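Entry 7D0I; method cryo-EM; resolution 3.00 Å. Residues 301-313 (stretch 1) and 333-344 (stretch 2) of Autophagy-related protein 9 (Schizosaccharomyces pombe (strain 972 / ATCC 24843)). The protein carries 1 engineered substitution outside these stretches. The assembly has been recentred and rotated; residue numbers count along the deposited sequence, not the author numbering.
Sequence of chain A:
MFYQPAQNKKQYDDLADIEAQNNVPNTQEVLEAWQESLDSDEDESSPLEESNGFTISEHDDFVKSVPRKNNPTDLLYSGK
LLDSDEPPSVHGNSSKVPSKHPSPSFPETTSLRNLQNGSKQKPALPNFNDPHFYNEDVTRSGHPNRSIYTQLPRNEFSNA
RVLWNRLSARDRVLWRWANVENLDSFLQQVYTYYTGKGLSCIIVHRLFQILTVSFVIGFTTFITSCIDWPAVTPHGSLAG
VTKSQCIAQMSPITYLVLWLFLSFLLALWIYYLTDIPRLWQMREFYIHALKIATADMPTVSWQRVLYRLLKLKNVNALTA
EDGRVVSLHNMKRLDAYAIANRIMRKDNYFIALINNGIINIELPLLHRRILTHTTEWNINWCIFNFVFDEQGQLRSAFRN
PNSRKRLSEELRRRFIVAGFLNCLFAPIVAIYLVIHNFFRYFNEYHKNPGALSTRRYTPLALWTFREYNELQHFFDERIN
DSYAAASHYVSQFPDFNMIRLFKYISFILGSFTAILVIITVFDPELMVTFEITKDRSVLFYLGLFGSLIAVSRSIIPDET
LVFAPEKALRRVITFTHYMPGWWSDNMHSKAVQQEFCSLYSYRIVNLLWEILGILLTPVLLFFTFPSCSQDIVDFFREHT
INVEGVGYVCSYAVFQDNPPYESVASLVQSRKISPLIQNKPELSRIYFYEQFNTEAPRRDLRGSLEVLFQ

Stretch 1 (301-313) SWQRVLYRLLKLK
Stretch 2 333-344: RLDAYAIANRIM

Stretch 1 is a helix from W302 to L312, with phi/psi near -65/-40 and regular i to i+4 bonds such as L306 N to W302 O (2.9 Å). S301 (-93/170, chi1 p) caps its start, OG accepting a weak bond from R304 N at 3.4 Å. In stretch 2, R333 and L334 are extended and turned (-134/149 and -135/41), D335 (-62/167) is the N-cap residue, and a helix runs from A336 to I343 before M344 leaves helical phi/psi (-100/34). D335, chi1 t, receives a very short bond from A336 N to OD1 (2.4 Å), and N341 ND2 bonds back to Y337 O (2.6 Å). The N-to-C directions of the helices are 105° apart, so they are nearer perpendicular than antiparallel, and the axes come no closer than 11.4 Å; in register, L306 CA lies 6.7 Å from A336 CA and L310 CA 6.3 Å from L334 CA.

No hydrogen bond links the modelled atoms of the two stretches; apolar packing joins them, burying 361 Å² in total. L306 (m, t) points toward stretch 2 and places CD1 3.6 Å from A336 CB, the alanine methyl, and CD2 3.6 Å from I339 CD1. I339 (m, t) is buried and also meets L309 (t, p): L309 CD2 lies 4.0 Å from I339 CD1. One turn before L306, W302 (t, chi2 -115°) turns the CZ2 corner of its indole toward stretch 2: I339 CG2 lies at its ring edge, 4.3 Å from CZ2, and I343 CD1 (m, t) reaches the same CZ2 at 4.0 Å. At the other end, L334 (m, t) has the largest area covered, 78 Å². L310 (t, p) starts sideways, but its end comes nearer, bringing CD1 to 3.3 Å from L334 O and 4.1 Å from L334 CB. K313, modelled only to CB, sets that atom 4.2 Å from L334 CD1.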

# COMPACT_ATOMS: atom_id res chain seq x y z
N SER A 301 -7.78 24.74 -17.95
CA SER A 301 -8.69 23.72 -17.47
C SER A 301 -9.86 24.36 -16.72
O SER A 301 -9.86 25.55 -16.41
CB SER A 301 -7.96 22.73 -16.57
OG SER A 301 -7.33 23.41 -15.50
N TRP A 302 -10.87 23.54 -16.42
CA TRP A 302 -12.00 24.05 -15.66
C TRP A 302 -11.67 24.18 -14.19
O TRP A 302 -12.23 25.04 -13.51
CB TRP A 302 -13.21 23.14 -15.84
CG TRP A 302 -14.41 23.57 -15.07
CD1 TRP A 302 -15.00 22.92 -14.05
CD2 TRP A 302 -15.16 24.77 -15.28
NE1 TRP A 302 -16.08 23.63 -13.59
CE2 TRP A 302 -16.20 24.77 -14.33
CE3 TRP A 302 -15.06 25.84 -16.16
CZ2 TRP A 302 -17.12 25.80 -14.25
CZ3 TRP A 302 -15.98 26.85 -16.08
CH2 TRP A 302 -16.99 26.82 -15.14
N GLN A 303 -10.76 23.36 -13.67
CA GLN A 303 -10.37 23.51 -12.28
C GLN A 303 -9.63 24.82 -12.05
O GLN A 303 -9.76 25.43 -10.99
CB GLN A 303 -9.51 22.33 -11.84
CG GLN A 303 -10.26 21.01 -11.82
CD GLN A 303 -10.29 20.33 -13.17
OE1 GLN A 303 -10.04 20.95 -14.20
NE2 GLN A 303 -10.59 19.04 -13.18
N ARG A 304 -8.86 25.28 -13.04
CA ARG A 304 -8.20 26.57 -12.91
C ARG A 304 -9.21 27.71 -12.92
O ARG A 304 -9.08 28.67 -12.16
CB ARG A 304 -7.17 26.74 -14.03
CG ARG A 304 -6.48 28.09 -14.07
CD ARG A 304 -5.52 28.30 -12.91
NE ARG A 304 -4.44 27.31 -12.88
CZ ARG A 304 -4.26 26.43 -11.90
NH1 ARG A 304 -5.07 26.42 -10.86
NH2 ARG A 304 -3.25 25.57 -11.96
N VAL A 305 -10.23 27.62 -13.78
CA VAL A 305 -11.28 28.63 -13.78
C VAL A 305 -12.02 28.62 -12.46
O VAL A 305 -12.36 29.68 -11.92
CB VAL A 305 -12.24 28.40 -14.97
CG1 VAL A 305 -13.29 29.47 -14.99
CG2 VAL A 305 -11.48 28.39 -16.27
N LEU A 306 -12.28 27.44 -11.91
CA LEU A 306 -12.93 27.36 -10.60
C LEU A 306 -12.07 27.97 -9.51
O LEU A 306 -12.58 28.65 -8.62
CB LEU A 306 -13.25 25.91 -10.25
CG LEU A 306 -14.49 25.33 -10.91
CD1 LEU A 306 -14.68 23.91 -10.45
CD2 LEU A 306 -15.67 26.18 -10.56
N TYR A 307 -10.76 27.72 -9.56
CA TYR A 307 -9.85 28.32 -8.60
C TYR A 307 -9.91 29.83 -8.66
O TYR A 307 -10.10 30.50 -7.63
CB TYR A 307 -8.44 27.81 -8.89
CG TYR A 307 -7.37 28.27 -7.94
CD1 TYR A 307 -6.44 29.23 -8.32
CD2 TYR A 307 -7.26 27.73 -6.67
CE1 TYR A 307 -5.45 29.65 -7.46
CE2 TYR A 307 -6.27 28.14 -5.79
CZ TYR A 307 -5.37 29.10 -6.20
OH TYR A 307 -4.38 29.53 -5.34
N ARG A 308 -9.79 30.40 -9.86
CA ARG A 308 -9.87 31.85 -10.00
C ARG A 308 -11.23 32.37 -9.54
O ARG A 308 -11.31 33.43 -8.91
CB ARG A 308 -9.63 32.25 -11.45
CG ARG A 308 -8.29 31.83 -12.01
CD ARG A 308 -7.19 32.77 -11.59
NE ARG A 308 -6.00 32.57 -12.41
CZ ARG A 308 -4.99 31.77 -12.08
NH1 ARG A 308 -5.02 31.09 -10.94
NH2 ARG A 308 -3.95 31.65 -12.89
N LEU A 309 -12.30 31.64 -9.83
CA LEU A 309 -13.63 32.12 -9.51
C LEU A 309 -13.89 32.10 -8.01
O LEU A 309 -14.58 32.98 -7.49
CB LEU A 309 -14.68 31.29 -10.23
CG LEU A 309 -16.06 31.91 -10.38
CD1 LEU A 309 -15.97 33.12 -11.28
CD2 LEU A 309 -17.01 30.89 -10.95
N LEU A 310 -13.34 31.11 -7.31
CA LEU A 310 -13.45 31.10 -5.86
C LEU A 310 -12.58 32.19 -5.24
O LEU A 310 -12.97 32.81 -4.24
CB LEU A 310 -13.07 29.73 -5.31
CG LEU A 310 -13.48 29.48 -3.86
CD1 LEU A 310 -14.99 29.47 -3.75
CD2 LEU A 310 -12.89 28.18 -3.35
N LYS A 311 -11.41 32.44 -5.83
CA LYS A 311 -10.58 33.56 -5.38
C LYS A 311 -11.35 34.87 -5.47
O LYS A 311 -11.39 35.65 -4.51
CB LYS A 311 -9.30 33.64 -6.21
CG LYS A 311 -8.63 35.00 -6.17
CD LYS A 311 -7.58 35.16 -7.25
CE LYS A 311 -6.36 34.30 -6.99
NZ LYS A 311 -5.32 34.50 -8.03
N LEU A 312 -11.98 35.13 -6.62
CA LEU A 312 -12.71 36.37 -6.81
C LEU A 312 -13.80 36.55 -5.76
O LEU A 312 -14.02 37.66 -5.27
CB LEU A 312 -13.32 36.41 -8.21
CG LEU A 312 -14.26 37.58 -8.50
CD1 LEU A 312 -13.47 38.87 -8.61
CD2 LEU A 312 -15.05 37.32 -9.77
N LYS A 313 -14.48 35.47 -5.39
CA LYS A 313 -15.55 35.56 -4.41
C LYS A 313 -15.71 34.26 -3.62
O LYS A 313 -16.21 34.25 -2.50
CB LYS A 313 -16.86 35.92 -5.09
N ARG A 333 -22.82 30.19 -1.98
CA ARG A 333 -21.63 29.36 -2.01
C ARG A 333 -21.18 29.19 -3.45
O ARG A 333 -21.99 29.19 -4.38
CB ARG A 333 -21.89 28.00 -1.37
CG ARG A 333 -23.27 27.46 -1.65
CD ARG A 333 -23.49 26.16 -0.93
NE ARG A 333 -22.47 25.18 -1.28
CZ ARG A 333 -22.48 23.92 -0.88
NH1 ARG A 333 -23.46 23.48 -0.10
NH2 ARG A 333 -21.52 23.09 -1.24
N LEU A 334 -19.87 29.04 -3.64
CA LEU A 334 -19.31 28.86 -4.96
C LEU A 334 -18.28 27.74 -4.95
O LEU A 334 -17.22 27.83 -5.59
CB LEU A 334 -18.69 30.15 -5.49
CG LEU A 334 -19.70 31.24 -5.85
CD1 LEU A 334 -18.99 32.48 -6.36
CD2 LEU A 334 -20.69 30.73 -6.87
N ASP A 335 -18.58 26.66 -4.24
CA ASP A 335 -17.79 25.44 -4.31
C ASP A 335 -17.84 24.89 -5.74
O ASP A 335 -18.63 25.31 -6.57
CB ASP A 335 -18.32 24.42 -3.30
CG ASP A 335 -17.48 23.18 -3.22
OD1 ASP A 335 -16.40 23.14 -3.85
OD2 ASP A 335 -17.90 22.22 -2.53
N ALA A 336 -16.96 23.93 -6.02
CA ALA A 336 -17.02 23.24 -7.30
C ALA A 336 -18.33 22.50 -7.46
O ALA A 336 -18.99 22.58 -8.50
CB ALA A 336 -15.84 22.28 -7.44
N TYR A 337 -18.74 21.77 -6.42
CA TYR A 337 -19.97 20.99 -6.47
C TYR A 337 -21.19 21.89 -6.57
O TYR A 337 -22.16 21.57 -7.27
CB TYR A 337 -20.05 20.09 -5.24
CG TYR A 337 -21.24 19.18 -5.19
CD1 TYR A 337 -22.37 19.53 -4.47
CD2 TYR A 337 -21.22 17.95 -5.82
CE1 TYR A 337 -23.45 18.69 -4.41
CE2 TYR A 337 -22.30 17.11 -5.76
CZ TYR A 337 -23.41 17.49 -5.05
OH TYR A 337 -24.50 16.65 -4.98
N ALA A 338 -21.17 23.03 -5.88
CA ALA A 338 -22.30 23.95 -5.97
C ALA A 338 -22.41 24.55 -7.37
O ALA A 338 -23.52 24.68 -7.90
CB ALA A 338 -22.15 25.06 -4.94
N ILE A 339 -21.29 24.90 -7.97
CA ILE A 339 -21.33 25.47 -9.31
C ILE A 339 -21.77 24.42 -10.32
O ILE A 339 -22.49 24.72 -11.27
CB ILE A 339 -19.97 26.08 -9.66
CG1 ILE A 339 -19.72 27.29 -8.77
CG2 ILE A 339 -19.93 26.49 -11.10
CD1 ILE A 339 -18.33 27.81 -8.84
N ALA A 340 -21.37 23.16 -10.11
CA ALA A 340 -21.86 22.10 -10.97
C ALA A 340 -23.36 21.91 -10.82
O ALA A 340 -24.07 21.66 -11.80
CB ALA A 340 -21.13 20.80 -10.67
N ASN A 341 -23.88 22.01 -9.59
CA ASN A 341 -25.32 21.88 -9.39
C ASN A 341 -26.08 23.04 -9.98
O ASN A 341 -27.25 22.89 -10.34
CB ASN A 341 -25.65 21.76 -7.91
CG ASN A 341 -25.45 20.38 -7.38
OD1 ASN A 341 -26.41 19.66 -7.13
ND2 ASN A 341 -24.21 19.98 -7.22
N ARG A 342 -25.46 24.21 -10.07
CA ARG A 342 -26.16 25.36 -10.64
C ARG A 342 -26.07 25.39 -12.16
O ARG A 342 -27.00 25.87 -12.81
CB ARG A 342 -25.61 26.66 -10.06
CG ARG A 342 -25.68 26.74 -8.55
CD ARG A 342 -25.34 28.12 -8.05
NE ARG A 342 -26.51 29.00 -8.08
CZ ARG A 342 -27.23 29.30 -7.01
NH1 ARG A 342 -26.91 28.81 -5.83
NH2 ARG A 342 -28.28 30.10 -7.13
N ILE A 343 -24.98 24.90 -12.74
CA ILE A 343 -24.88 24.83 -14.19
C ILE A 343 -25.78 23.73 -14.73
O ILE A 343 -26.47 23.90 -15.74
CB ILE A 343 -23.43 24.62 -14.63
CG1 ILE A 343 -22.56 25.80 -14.21
CG2 ILE A 343 -23.34 24.44 -16.11
CD1 ILE A 343 -21.11 25.57 -14.44
N MET A 344 -25.79 22.57 -14.07
CA MET A 344 -26.53 21.41 -14.53
C MET A 344 -27.85 21.24 -13.80
O MET A 344 -28.28 20.11 -13.58
CB MET A 344 -25.68 20.16 -14.36
CG MET A 344 -24.49 20.09 -15.25
SD MET A 344 -23.85 18.43 -15.33
CE MET A 344 -25.28 17.57 -15.95